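Local coordinates for protein acyl-CoA thioesterase II (Mycobacterium avium subsp. paratuberculosis, PDB 4R9Z) that probably hydrolyses fatty acyl-CoA thioesters to free fatty acid and coenzyme A, as a double hot-dog thioesterase, at residues G86-A91 against S109-N114; G56-S61 against D187-A192; F78-L83 against R92-R97; V121-M126 against T260-C265; L15-V20 against L47-R52. All blocks are in the same frame, centred on the assembly; numbering follows the deposited sequence.

Contact 1 (G86-A91 against S109-N114); sequences GRTFSA and SFKVVN
Backbone hydrogen bonding holds this end of the antiparallel hairpin of strands 89-98 and 101-111 in the N-terminal hot-dog domain. Ser90 and Phe110 form a hydrogen-bonded pair. Ser90 N reaches Phe110 O at 2.9 Å from above the carbonyl plane, while Phe110 N returns the bond to Ser90 O at 2.8 Å within that carbonyl's plane. CA-H...O contacts supplement the pair, among them Phe89 CA to Phe110 O at 3.2 Å.

Side-chain contact is divided between the two faces. On the face shared by Phe89 and Lys111, the two side chains lie side by side, with Phe89 CD1 3.9 Å from Lys111 CB. On the other face Ser90 CB meets Phe110 CB, also at 3.9 Å, and Ser90 O lies in plane at the edge of the Phe110 ring.

The polar tips look elsewhere. Ser90 OG bonds to Glu85, Ser109 OG to His60 and to Arg220 of the second subunit, and Lys111 NZ to Ser248 of the second subunit, whose Tyr272 meets the Phe89 ring edge-to-face. The chemistry therefore implies a division of tasks: main-chain bonds set the register, side-chain carbons pack on both faces, and the face of Phe89, Ser109 and Lys111 enters the subunit interface.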
# COMPACT_ATOMS: atom_id res chain seq x y z
N GLY B 86 15.98 0.06 14.14
CA GLY B 86 15.71 0.66 15.42
C GLY B 86 15.49 -0.35 16.53
O GLY B 86 15.50 -1.56 16.30
N ARG B 87 15.31 0.17 17.73
CA ARG B 87 15.01 -0.63 18.91
C ARG B 87 13.75 -1.47 18.71
O ARG B 87 13.68 -2.62 19.14
CB ARG B 87 14.87 0.28 20.13
CG ARG B 87 14.37 -0.39 21.40
CD ARG B 87 15.25 -1.56 21.83
NE ARG B 87 14.66 -2.24 22.97
CZ ARG B 87 15.01 -3.46 23.39
NH1 ARG B 87 15.95 -4.13 22.74
NH2 ARG B 87 14.41 -3.99 24.45
N THR B 88 12.76 -0.89 18.03
CA THR B 88 11.48 -1.55 17.84
C THR B 88 11.29 -2.00 16.40
O THR B 88 10.98 -3.16 16.13
CB THR B 88 10.30 -0.63 18.23
OG1 THR B 88 10.55 -0.01 19.50
CG2 THR B 88 9.01 -1.42 18.30
N PHE B 89 11.51 -1.08 15.47
CA PHE B 89 11.20 -1.31 14.07
C PHE B 89 12.42 -1.52 13.17
O PHE B 89 13.51 -1.01 13.44
CB PHE B 89 10.40 -0.13 13.51
CG PHE B 89 8.96 -0.12 13.93
CD1 PHE B 89 8.03 -0.91 13.28
CD2 PHE B 89 8.54 0.69 14.98
CE1 PHE B 89 6.70 -0.90 13.67
CE2 PHE B 89 7.22 0.71 15.37
CZ PHE B 89 6.29 -0.09 14.72
N SER B 90 12.20 -2.25 12.09
CA SER B 90 13.15 -2.35 11.01
C SER B 90 12.45 -2.04 9.69
O SER B 90 11.26 -2.30 9.54
CB SER B 90 13.77 -3.75 10.96
OG SER B 90 14.55 -4.01 12.11
N ALA B 91 13.19 -1.48 8.75
CA ALA B 91 12.66 -1.21 7.42
C ALA B 91 13.67 -1.64 6.37
O ALA B 91 14.88 -1.48 6.55
CB ALA B 91 12.33 0.26 7.27
N SER B 109 8.39 -3.54 6.39
CA SER B 109 8.62 -3.07 7.74
C SER B 109 8.45 -4.24 8.71
O SER B 109 7.69 -5.17 8.45
CB SER B 109 7.67 -1.92 8.07
OG SER B 109 8.00 -1.35 9.33
N PHE B 110 9.21 -4.19 9.80
CA PHE B 110 9.33 -5.30 10.73
C PHE B 110 9.31 -4.79 12.17
O PHE B 110 9.71 -3.65 12.42
CB PHE B 110 10.63 -6.08 10.50
CG PHE B 110 10.79 -6.58 9.10
CD1 PHE B 110 11.29 -5.76 8.10
CD2 PHE B 110 10.49 -7.89 8.78
CE1 PHE B 110 11.46 -6.22 6.81
CE2 PHE B 110 10.65 -8.36 7.49
CZ PHE B 110 11.14 -7.52 6.51
N LYS B 111 8.85 -5.61 13.10
CA LYS B 111 9.03 -5.29 14.51
C LYS B 111 9.13 -6.55 15.36
O LYS B 111 8.86 -7.65 14.88
CB LYS B 111 7.90 -4.40 15.03
CG LYS B 111 6.53 -5.01 14.93
CD LYS B 111 5.50 -4.13 15.62
CE LYS B 111 5.84 -3.94 17.09
NZ LYS B 111 4.62 -3.77 17.91
N VAL B 112 9.54 -6.37 16.61
CA VAL B 112 9.59 -7.48 17.55
C VAL B 112 8.20 -7.64 18.16
O VAL B 112 7.50 -6.65 18.40
CB VAL B 112 10.65 -7.25 18.66
CG1 VAL B 112 12.05 -7.29 18.06
CG2 VAL B 112 10.42 -5.92 19.36
N VAL B 113 7.78 -8.88 18.37
CA VAL B 113 6.40 -9.18 18.74
C VAL B 113 6.22 -9.29 20.26
O VAL B 113 7.15 -9.64 20.98
CB VAL B 113 5.92 -10.48 18.05
CG1 VAL B 113 4.46 -10.79 18.37
CG2 VAL B 113 6.11 -10.37 16.54
N ASN B 114 5.02 -8.94 20.73
CA ASN B 114 4.61 -9.13 22.12
C ASN B 114 4.90 -10.55 22.62
O ASN B 114 5.91 -10.79 23.29
CB ASN B 114 3.12 -8.82 22.27
CG ASN B 114 2.70 -8.59 23.71
OD1 ASN B 114 3.31 -9.11 24.64
ND2 ASN B 114 1.63 -7.82 23.89

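Contact 2 (G56-S61 against D187-A192); sequences GREPHS and DPVLTA
The double hot-dog fold brings the opening turn of helix 188-201 against the start of strand 58-66, so that the N-terminal and C-terminal hot-dog halves of the chain are joined here through side chains, without a hydrogen bond between the segments. Three pairings along residues 57-59 carry the packing.

Glu58 has CG beside its backbone N (chi1 -73°) and is extended from there, so that its carboxylate end reaches the helix and crosses the Pro188 ring obliquely. OE1 of Glu58 comes within 4.1 Å of Pro188 CB, a loose van der Waals contact of a polar oxygen with a ring carbon, while OE2 forms a salt bridge with Arg229. Pro59 is directed toward the helix, and its CG meets Ala192 CB at 4.1 Å, tip to tip. Val189 turns its two methyls different ways. CG1 is anti to the backbone N (chi1 166°) and packs on Leu48 and Ser51 of helix 39-52, whereas CG2 lies 4.2 Å from Arg57 O. One valine thus touches both the segment 56-61 and the neighbouring helix, each with its own methyl.

The helix presents these residues from a capped first turn. Asp187 is the N-cap, and its carboxylate would interact favourably with the helix end. Its carbonyl O takes two donors, Thr191 N at 2.7 Å and Thr191 OG1 at 3.0 Å. The cap itself is made by Val189 N, which gives its hydrogen to Asp187 OD1 at 3.2 Å, coming from above the carboxylate plane.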
# COMPACT_ATOMS: atom_id res chain seq x y z
N GLY B 56 15.42 -11.98 13.57
CA GLY B 56 14.34 -12.47 14.41
C GLY B 56 13.16 -11.51 14.52
O GLY B 56 12.51 -11.41 15.56
N ARG B 57 12.87 -10.82 13.42
CA ARG B 57 11.76 -9.89 13.38
C ARG B 57 10.81 -10.29 12.26
O ARG B 57 11.24 -10.78 11.22
CB ARG B 57 12.26 -8.46 13.19
CG ARG B 57 12.94 -7.89 14.42
CD ARG B 57 13.39 -6.45 14.21
NE ARG B 57 14.10 -5.94 15.39
CZ ARG B 57 14.50 -4.68 15.54
NH1 ARG B 57 14.28 -3.79 14.58
NH2 ARG B 57 15.12 -4.31 16.65
N GLU B 58 9.51 -10.11 12.49
CA GLU B 58 8.51 -10.50 11.50
C GLU B 58 7.96 -9.29 10.74
O GLU B 58 7.86 -8.19 11.29
CB GLU B 58 7.37 -11.25 12.18
CG GLU B 58 7.74 -12.66 12.62
CD GLU B 58 6.76 -13.23 13.61
OE1 GLU B 58 5.56 -13.36 13.27
OE2 GLU B 58 7.17 -13.55 14.75
N PRO B 59 7.61 -9.50 9.46
CA PRO B 59 7.06 -8.40 8.67
C PRO B 59 5.62 -8.09 9.05
O PRO B 59 4.80 -9.00 9.17
CB PRO B 59 7.14 -8.93 7.23
CG PRO B 59 7.11 -10.40 7.38
CD PRO B 59 7.78 -10.73 8.68
N HIS B 60 5.32 -6.81 9.25
CA HIS B 60 3.95 -6.43 9.55
C HIS B 60 3.33 -5.72 8.34
O HIS B 60 2.11 -5.55 8.29
CB HIS B 60 3.90 -5.57 10.81
CG HIS B 60 4.60 -4.26 10.68
ND1 HIS B 60 4.00 -3.15 10.13
CD2 HIS B 60 5.85 -3.88 11.04
CE1 HIS B 60 4.84 -2.13 10.16
NE2 HIS B 60 5.97 -2.55 10.71
N SER B 61 4.16 -5.31 7.39
CA SER B 61 3.65 -4.77 6.13
C SER B 61 4.71 -4.79 5.03
O SER B 61 5.90 -4.85 5.31
CB SER B 61 3.12 -3.34 6.31
OG SER B 61 4.13 -2.44 6.70
N ASP B 187 7.45 -22.15 9.82
CA ASP B 187 8.29 -20.97 9.95
C ASP B 187 7.41 -19.74 9.78
O ASP B 187 6.88 -19.49 8.70
CB ASP B 187 9.40 -21.01 8.89
CG ASP B 187 10.43 -19.90 9.05
OD1 ASP B 187 10.17 -18.93 9.79
OD2 ASP B 187 11.50 -20.01 8.42
N PRO B 188 7.24 -18.96 10.87
CA PRO B 188 6.45 -17.72 10.90
C PRO B 188 6.73 -16.81 9.71
O PRO B 188 5.80 -16.29 9.10
CB PRO B 188 6.89 -17.06 12.20
CG PRO B 188 7.29 -18.19 13.07
CD PRO B 188 7.87 -19.24 12.17
N VAL B 189 8.01 -16.62 9.41
CA VAL B 189 8.44 -15.77 8.29
C VAL B 189 8.13 -16.42 6.94
O VAL B 189 7.67 -15.74 6.01
CB VAL B 189 9.94 -15.44 8.40
CG1 VAL B 189 10.47 -14.88 7.09
CG2 VAL B 189 10.19 -14.48 9.55
N LEU B 190 8.39 -17.72 6.81
CA LEU B 190 8.06 -18.43 5.58
C LEU B 190 6.56 -18.41 5.33
O LEU B 190 6.10 -18.27 4.20
CB LEU B 190 8.56 -19.88 5.63
CG LEU B 190 8.32 -20.72 4.37
CD1 LEU B 190 8.80 -19.98 3.13
CD2 LEU B 190 9.03 -22.06 4.48
N THR B 191 5.79 -18.56 6.41
CA THR B 191 4.33 -18.53 6.35
C THR B 191 3.82 -17.17 5.85
O THR B 191 2.90 -17.11 5.04
CB THR B 191 3.72 -18.84 7.73
OG1 THR B 191 4.06 -20.18 8.10
CG2 THR B 191 2.21 -18.71 7.69
N ALA B 192 4.42 -16.10 6.35
CA ALA B 192 4.01 -14.76 5.95
C ALA B 192 4.24 -14.53 4.46
O ALA B 192 3.39 -13.96 3.78
CB ALA B 192 4.74 -13.72 6.77

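Contact 3 (F78-L83 against R92-R97); sequences FEVVDL and RRVTAR
With CG anti to the backbone N (chi1 178°) and the rest of the chain extended, Glu79 stands out from the face it shares with Val81 and Arg93, where the end of Arg97 comes alongside, while a bend at chi2 of Arg92 (-67°) folds that guanidinium back to Asp82. Both pairs span the antiparallel beta hairpin of strands 76-85 and 89-98 in the N-terminal hot-dog domain, and each is a salt bridge.

Glu79 OE1 offers its anti lone pair to Arg97 NH1 at 2.9 Å, the two side chains running side by side with their planar ends turned 43° apart. Asp82 OD1 lies 2.8 Å from Arg92 NH1, the side chains crossing obliquely. Arg92 is further held by a salt bridge to Glu85 and a bond to Thr53, so its positive charge is probably balanced by two acids.

The backbones join through two hydrogen-bonded pairs. Val81 N donates to Arg93 O at 2.8 Å, and Thr95 N to Glu79 O at 2.9 Å; the reciprocal bonds complete both pairs, and all four donors lie in the carbonyl planes.

On the face turned to helix 39-52, Phe78, Val80, Val94 and Ala96 pack together. The Phe78 ring receives Val94 CG1 at its edge, 3.8 Å from CD2 of Phe78. Val80 CG2 meets Val94 CG2 at 4.0 Å, side by side. The other face carries Val81 and Arg93, whose NE bridges to Glu105 of the second subunit. There Val81 CG1 sits over the centre of the Arg93 guanidinium, 3.9 Å above its plane.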
# COMPACT_ATOMS: atom_id res chain seq x y z
N PHE B 78 18.36 -10.36 -5.84
CA PHE B 78 17.72 -9.47 -4.88
C PHE B 78 18.74 -8.69 -4.07
O PHE B 78 19.52 -9.27 -3.32
CB PHE B 78 16.81 -10.24 -3.93
CG PHE B 78 15.67 -10.95 -4.61
CD1 PHE B 78 15.86 -12.20 -5.19
CD2 PHE B 78 14.41 -10.38 -4.67
CE1 PHE B 78 14.82 -12.85 -5.80
CE2 PHE B 78 13.37 -11.03 -5.29
CZ PHE B 78 13.57 -12.27 -5.86
N GLU B 79 18.73 -7.36 -4.20
CA GLU B 79 19.53 -6.51 -3.34
C GLU B 79 18.67 -5.93 -2.22
O GLU B 79 17.60 -5.37 -2.48
CB GLU B 79 20.18 -5.37 -4.14
CG GLU B 79 21.00 -4.42 -3.27
CD GLU B 79 21.46 -3.17 -4.00
OE1 GLU B 79 20.92 -2.86 -5.08
OE2 GLU B 79 22.35 -2.47 -3.46
N VAL B 80 19.14 -6.06 -0.99
CA VAL B 80 18.46 -5.51 0.17
C VAL B 80 19.19 -4.27 0.70
O VAL B 80 20.42 -4.22 0.70
CB VAL B 80 18.33 -6.54 1.31
CG1 VAL B 80 17.54 -5.96 2.48
CG2 VAL B 80 17.69 -7.81 0.81
N VAL B 81 18.42 -3.27 1.11
CA VAL B 81 18.97 -2.04 1.67
C VAL B 81 18.34 -1.72 3.03
O VAL B 81 17.13 -1.84 3.20
CB VAL B 81 18.77 -0.85 0.70
CG1 VAL B 81 19.16 0.46 1.37
CG2 VAL B 81 19.58 -1.07 -0.57
N ASP B 82 19.18 -1.38 4.00
CA ASP B 82 18.73 -1.05 5.35
C ASP B 82 18.20 0.39 5.42
O ASP B 82 18.97 1.34 5.43
CB ASP B 82 19.89 -1.25 6.34
CG ASP B 82 19.55 -0.84 7.76
OD1 ASP B 82 18.35 -0.72 8.10
OD2 ASP B 82 20.49 -0.64 8.56
N LEU B 83 16.87 0.53 5.43
CA LEU B 83 16.21 1.82 5.53
C LEU B 83 16.13 2.29 6.97
O LEU B 83 16.24 3.48 7.26
CB LEU B 83 14.80 1.76 4.94
CG LEU B 83 14.73 1.33 3.48
CD1 LEU B 83 13.29 1.34 3.00
CD2 LEU B 83 15.60 2.23 2.62
N ARG B 92 13.18 -2.22 5.28
CA ARG B 92 14.05 -2.67 4.20
C ARG B 92 13.55 -2.23 2.84
O ARG B 92 12.35 -2.08 2.62
CB ARG B 92 14.19 -4.20 4.22
CG ARG B 92 14.75 -4.74 5.52
CD ARG B 92 16.20 -4.32 5.70
NE ARG B 92 16.80 -4.92 6.88
CZ ARG B 92 17.03 -4.26 8.01
NH1 ARG B 92 16.71 -2.98 8.09
NH2 ARG B 92 17.58 -4.87 9.05
N ARG B 93 14.49 -2.01 1.92
CA ARG B 93 14.20 -1.88 0.50
C ARG B 93 14.72 -3.14 -0.18
O ARG B 93 15.80 -3.62 0.15
CB ARG B 93 14.87 -0.65 -0.11
CG ARG B 93 14.74 -0.60 -1.62
CD ARG B 93 15.64 0.45 -2.28
NE ARG B 93 15.94 1.60 -1.43
CZ ARG B 93 17.07 2.29 -1.49
NH1 ARG B 93 18.01 1.93 -2.36
NH2 ARG B 93 17.28 3.33 -0.69
N VAL B 94 13.95 -3.69 -1.11
CA VAL B 94 14.44 -4.82 -1.89
C VAL B 94 14.25 -4.52 -3.36
O VAL B 94 13.15 -4.17 -3.80
CB VAL B 94 13.73 -6.13 -1.54
CG1 VAL B 94 14.21 -7.24 -2.46
CG2 VAL B 94 13.98 -6.50 -0.09
N THR B 95 15.32 -4.63 -4.13
CA THR B 95 15.25 -4.42 -5.57
C THR B 95 15.58 -5.73 -6.27
O THR B 95 16.63 -6.32 -6.03
CB THR B 95 16.21 -3.29 -6.03
OG1 THR B 95 15.85 -2.07 -5.38
CG2 THR B 95 16.11 -3.09 -7.52
N ALA B 96 14.67 -6.20 -7.11
CA ALA B 96 14.89 -7.45 -7.84
C ALA B 96 15.35 -7.16 -9.27
O ALA B 96 14.71 -6.39 -9.99
CB ALA B 96 13.64 -8.29 -7.85
N ARG B 97 16.44 -7.80 -9.67
CA ARG B 97 17.01 -7.56 -10.98
C ARG B 97 17.29 -8.82 -11.77
O ARG B 97 17.60 -9.88 -11.22
CB ARG B 97 18.31 -6.77 -10.87
CG ARG B 97 18.18 -5.35 -10.40
CD ARG B 97 19.57 -4.75 -10.28
NE ARG B 97 19.55 -3.33 -9.94
CZ ARG B 97 19.69 -2.84 -8.72
NH1 ARG B 97 19.85 -3.67 -7.68
NH2 ARG B 97 19.66 -1.53 -8.53

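Contact 4 (V121-M126 against T260-C265); sequences VYQPIM and TGELVC
A side-chain amide bridging to main chain joins residues 121-126 to the start of strand 263-272, at the edge of the classic beta bulge in which Val264 and Cys265 both face Met256. Gln123 carries most of it. Its CG takes the crowded position between backbone N and carbonyl carbon (chi1 57°), and the chain then extends so that the amide lies across the turn from Gly261 to Leu263.

Both ends of that amide are used. OE1 of Gln123 accepts from Leu263 N at 3.1 Å along a nearly straight N-H (169°), though the donor comes from the side of the C=O and above its plane. NE2 of Gln123 gives a hydrogen to Gly261 O at 2.7 Å, in the plane of that carbonyl but over a more bent path. The same nitrogen also bonds to Pro124 O at 3.3 Å, so its two partners come from both segments and fix how the amide is rotated.

Apolar atoms pack alongside. Pro124 CD touches Leu263 CD2 at 3.9 Å, the two side chains crossing at about a right angle. Met126, extended, brings SD to 3.5 Å from Gly261 CA.

Phe257 of strand 249-258 packs on Gln123 and Met126, and Leu263 O bonds to His227. Beyond Gln123, Tyr122 pairs in an antiparallel ladder with a strand of the second subunit, whose Pro243 touches Pro124 and whose Ser244 touches Leu263, so the contact sits at the end of the hairpin of strands 249-258 and 263-272 and is itself part of the dimer interface.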
# COMPACT_ATOMS: atom_id res chain seq x y z
N VAL B 121 -7.04 -4.66 20.44
CA VAL B 121 -7.21 -5.50 19.27
C VAL B 121 -8.66 -5.56 18.79
O VAL B 121 -9.59 -5.75 19.58
CB VAL B 121 -6.73 -6.95 19.56
CG1 VAL B 121 -6.82 -7.82 18.31
CG2 VAL B 121 -5.32 -6.93 20.12
N TYR B 122 -8.82 -5.36 17.49
CA TYR B 122 -10.10 -5.52 16.81
C TYR B 122 -9.86 -5.83 15.35
O TYR B 122 -8.77 -5.62 14.84
CB TYR B 122 -10.98 -4.27 16.97
CG TYR B 122 -10.32 -2.97 16.59
CD1 TYR B 122 -10.26 -2.55 15.27
CD2 TYR B 122 -9.80 -2.14 17.57
CE1 TYR B 122 -9.67 -1.34 14.93
CE2 TYR B 122 -9.21 -0.93 17.24
CZ TYR B 122 -9.15 -0.54 15.92
OH TYR B 122 -8.56 0.66 15.61
N GLN B 123 -10.88 -6.38 14.69
CA GLN B 123 -10.75 -6.79 13.30
C GLN B 123 -12.11 -6.78 12.64
O GLN B 123 -13.13 -6.75 13.33
CB GLN B 123 -10.12 -8.18 13.22
CG GLN B 123 -10.88 -9.25 13.98
CD GLN B 123 -10.37 -10.65 13.69
OE1 GLN B 123 -9.39 -11.10 14.29
NE2 GLN B 123 -11.02 -11.33 12.76
N PRO B 124 -12.14 -6.79 11.30
CA PRO B 124 -13.45 -7.06 10.70
C PRO B 124 -13.87 -8.49 11.03
O PRO B 124 -13.01 -9.38 11.07
CB PRO B 124 -13.21 -6.88 9.20
CG PRO B 124 -11.73 -6.96 9.02
CD PRO B 124 -11.12 -6.45 10.29
N ILE B 125 -15.17 -8.70 11.21
CA ILE B 125 -15.66 -10.03 11.52
C ILE B 125 -15.65 -10.86 10.25
O ILE B 125 -16.08 -10.41 9.19
CB ILE B 125 -17.09 -10.00 12.10
CG1 ILE B 125 -17.18 -9.02 13.27
CG2 ILE B 125 -17.54 -11.39 12.53
CD1 ILE B 125 -16.15 -9.27 14.36
N MET B 126 -15.16 -12.09 10.37
CA MET B 126 -15.11 -12.98 9.22
C MET B 126 -16.51 -13.35 8.77
O MET B 126 -17.35 -13.74 9.59
CB MET B 126 -14.33 -14.23 9.57
CG MET B 126 -14.16 -15.18 8.43
SD MET B 126 -13.49 -16.71 9.07
CE MET B 126 -13.96 -17.81 7.76
N THR B 260 -10.38 -20.16 12.21
CA THR B 260 -10.88 -19.73 13.51
C THR B 260 -11.56 -18.36 13.42
O THR B 260 -12.33 -17.99 14.30
CB THR B 260 -9.74 -19.65 14.54
OG1 THR B 260 -8.79 -18.65 14.14
CG2 THR B 260 -9.05 -21.00 14.67
N GLY B 261 -11.27 -17.63 12.35
CA GLY B 261 -11.86 -16.31 12.15
C GLY B 261 -10.97 -15.15 12.56
O GLY B 261 -11.41 -14.00 12.53
N GLU B 262 -9.74 -15.44 12.95
CA GLU B 262 -8.77 -14.38 13.22
C GLU B 262 -8.26 -13.80 11.90
O GLU B 262 -7.96 -14.54 10.96
CB GLU B 262 -7.60 -14.89 14.07
CG GLU B 262 -6.78 -13.76 14.71
CD GLU B 262 -5.48 -14.24 15.32
OE1 GLU B 262 -5.06 -15.38 15.03
OE2 GLU B 262 -4.87 -13.46 16.10
N LEU B 263 -8.18 -12.48 11.84
CA LEU B 263 -7.67 -11.80 10.66
C LEU B 263 -6.17 -12.06 10.49
O LEU B 263 -5.40 -11.96 11.44
CB LEU B 263 -7.94 -10.29 10.76
CG LEU B 263 -7.42 -9.42 9.61
CD1 LEU B 263 -8.18 -9.70 8.32
CD2 LEU B 263 -7.54 -7.95 9.99
N VAL B 264 -5.77 -12.42 9.27
CA VAL B 264 -4.37 -12.71 8.99
C VAL B 264 -3.69 -11.53 8.31
O VAL B 264 -2.63 -11.06 8.75
CB VAL B 264 -4.23 -13.97 8.11
CG1 VAL B 264 -2.81 -14.09 7.57
CG2 VAL B 264 -4.61 -15.20 8.91
N CYS B 265 -4.31 -11.02 7.25
CA CYS B 265 -3.75 -9.88 6.55
C CYS B 265 -4.81 -9.08 5.81
O CYS B 265 -5.86 -9.61 5.45
CB CYS B 265 -2.67 -10.33 5.56
SG CYS B 265 -3.30 -11.29 4.18

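Contact 5 (L15-V20 against L47-R52); sequences LELERV and LLAASR
Leu17 O is gripped by Arg52 NH1 at 2.8 Å, along a nearly straight N-H (167°). The oxygen lies in the plane of the guanidinium, whereas the nitrogen stands above the plane of the carbonyl. Beside this bond the Leu17 side chain, with CG beside its backbone N (chi1 -49°), points at the helix. Its CD1 methyl meets Ala49 CB at 3.9 Å and Leu48 CB at 4.1 Å, and NH1 of Arg52 passes over Leu17 CB at 3.6 Å. Two residues earlier, Leu15 CB rests on Leu48 CD1 at 3.8 Å.

The next shell explains how Arg52 is placed. A bend at chi3 (65°) turns its guanidinium toward the main chain of residues 15-20 instead of letting it run straight from the helix. Arg19, also bent at chi3, brings its NH2 to Arg52 O, which lies in plane at the Arg19 guanidinium edge, for a weak bond of 3.3 Å. The two like charges come near each other, with Arg19 NE 4.3 Å from Arg52 NH2. Carbonyl oxygens may offset part of that repulsion, since NH1 of Arg19 bonds to Gly21 O.

Farther out, Phe25 of strand 24-27 packs on Arg19, Ala49 and Arg52, and Leu48 also meets Val189 and Ser193 of helix 188-201. Ala50 turns instead to Arg92 and Val94 of strand 89-98 and to Ser108 and Phe110 of strand 101-111. Helix 39-52 is thus the long helix round which the antiparallel sheet of a hot-dog fold curls, with residues 15-20 packed on it.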
# COMPACT_ATOMS: atom_id res chain seq x y z
N LEU B 15 11.75 -20.68 -2.81
CA LEU B 15 11.65 -19.68 -1.75
C LEU B 15 12.85 -19.71 -0.82
O LEU B 15 13.08 -18.76 -0.08
CB LEU B 15 10.36 -19.87 -0.96
CG LEU B 15 9.10 -19.61 -1.79
CD1 LEU B 15 7.86 -19.61 -0.91
CD2 LEU B 15 9.23 -18.30 -2.55
N GLU B 16 13.62 -20.80 -0.85
CA GLU B 16 14.87 -20.83 -0.11
C GLU B 16 15.96 -20.15 -0.93
O GLU B 16 16.63 -20.79 -1.74
CB GLU B 16 15.28 -22.25 0.25
CG GLU B 16 14.65 -22.75 1.55
CD GLU B 16 14.87 -21.80 2.71
OE1 GLU B 16 16.04 -21.63 3.13
OE2 GLU B 16 13.88 -21.22 3.20
N LEU B 17 16.12 -18.85 -0.71
CA LEU B 17 17.04 -18.05 -1.50
C LEU B 17 18.47 -18.40 -1.19
O LEU B 17 18.79 -18.81 -0.07
CB LEU B 17 16.81 -16.57 -1.22
CG LEU B 17 15.36 -16.10 -1.28
CD1 LEU B 17 15.27 -14.63 -0.92
CD2 LEU B 17 14.80 -16.36 -2.67
N GLU B 18 19.34 -18.24 -2.18
CA GLU B 18 20.77 -18.37 -1.95
C GLU B 18 21.36 -17.02 -1.58
O GLU B 18 21.25 -16.06 -2.34
CB GLU B 18 21.49 -18.93 -3.19
CG GLU B 18 22.91 -19.40 -2.90
CD GLU B 18 23.76 -19.45 -4.15
OE1 GLU B 18 23.24 -19.15 -5.25
OE2 GLU B 18 24.96 -19.79 -4.04
N ARG B 19 21.97 -16.95 -0.41
CA ARG B 19 22.65 -15.73 -0.01
C ARG B 19 24.00 -15.63 -0.70
O ARG B 19 24.80 -16.57 -0.66
CB ARG B 19 22.82 -15.68 1.50
CG ARG B 19 23.39 -14.37 1.96
CD ARG B 19 23.75 -14.39 3.43
NE ARG B 19 22.60 -14.27 4.32
CZ ARG B 19 22.16 -13.12 4.81
NH1 ARG B 19 22.76 -11.98 4.49
NH2 ARG B 19 21.11 -13.11 5.63
N VAL B 20 24.26 -14.51 -1.36
CA VAL B 20 25.54 -14.27 -2.02
C VAL B 20 26.24 -13.05 -1.43
O VAL B 20 27.26 -12.60 -1.95
CB VAL B 20 25.38 -14.09 -3.54
CG1 VAL B 20 24.86 -15.36 -4.18
CG2 VAL B 20 24.47 -12.92 -3.85
N LEU B 47 10.39 -10.58 -0.10
CA LEU B 47 10.00 -10.43 1.30
C LEU B 47 10.88 -11.29 2.18
O LEU B 47 11.25 -10.89 3.28
CB LEU B 47 8.54 -10.79 1.51
CG LEU B 47 8.08 -10.67 2.96
CD1 LEU B 47 8.19 -9.23 3.46
CD2 LEU B 47 6.67 -11.23 3.17
N LEU B 48 11.21 -12.48 1.69
CA LEU B 48 12.12 -13.36 2.42
C LEU B 48 13.51 -12.76 2.47
O LEU B 48 14.21 -12.86 3.48
CB LEU B 48 12.15 -14.75 1.79
CG LEU B 48 10.90 -15.58 2.08
CD1 LEU B 48 10.83 -16.81 1.19
CD2 LEU B 48 10.87 -15.95 3.55
N ALA B 49 13.90 -12.12 1.37
CA ALA B 49 15.19 -11.46 1.31
C ALA B 49 15.30 -10.44 2.43
O ALA B 49 16.21 -10.51 3.26
CB ALA B 49 15.38 -10.79 -0.03
N ALA B 50 14.33 -9.54 2.50
CA ALA B 50 14.29 -8.52 3.53
C ALA B 50 14.26 -9.14 4.93
O ALA B 50 15.01 -8.73 5.81
CB ALA B 50 13.08 -7.61 3.33
N SER B 51 13.40 -10.13 5.11
CA SER B 51 13.21 -10.78 6.40
C SER B 51 14.49 -11.40 6.95
O SER B 51 14.74 -11.34 8.15
CB SER B 51 12.13 -11.85 6.29
OG SER B 51 10.93 -11.31 5.78
N ARG B 52 15.28 -12.01 6.07
CA ARG B 52 16.54 -12.63 6.47
C ARG B 52 17.63 -11.63 6.87
O ARG B 52 18.61 -12.00 7.50
CB ARG B 52 17.06 -13.53 5.35
CG ARG B 52 16.23 -14.78 5.17
CD ARG B 52 16.64 -15.60 3.96
NE ARG B 52 17.99 -16.14 4.08
CZ ARG B 52 18.55 -16.94 3.18
NH1 ARG B 52 17.89 -17.29 2.09
NH2 ARG B 52 19.78 -17.39 3.37

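From the N terminus, contact 5 closes the first loop, laying residues 15-20 against the end of helix 39-52. Contact 2 opens directly afterward and spans 56 to 192, tying the N-terminal hot-dog region to the first turn of helix 188-201. Within that span, contacts 3 and 1 cross, their segments alternating along strands 76-85, 89-98 and 101-111, so that three successive strands are stitched in order. Contact 4 starts at 121, after contact 1 has closed, and crosses contact 2, tying residues 121-126 to strand 263-272 of the C-terminal hot-dog. Contacts 3 and 5 meet through Val80, Arg92 and Val94 on the helix, whereas contacts 3 and 4 stay about 17 Å apart at their nearest atoms.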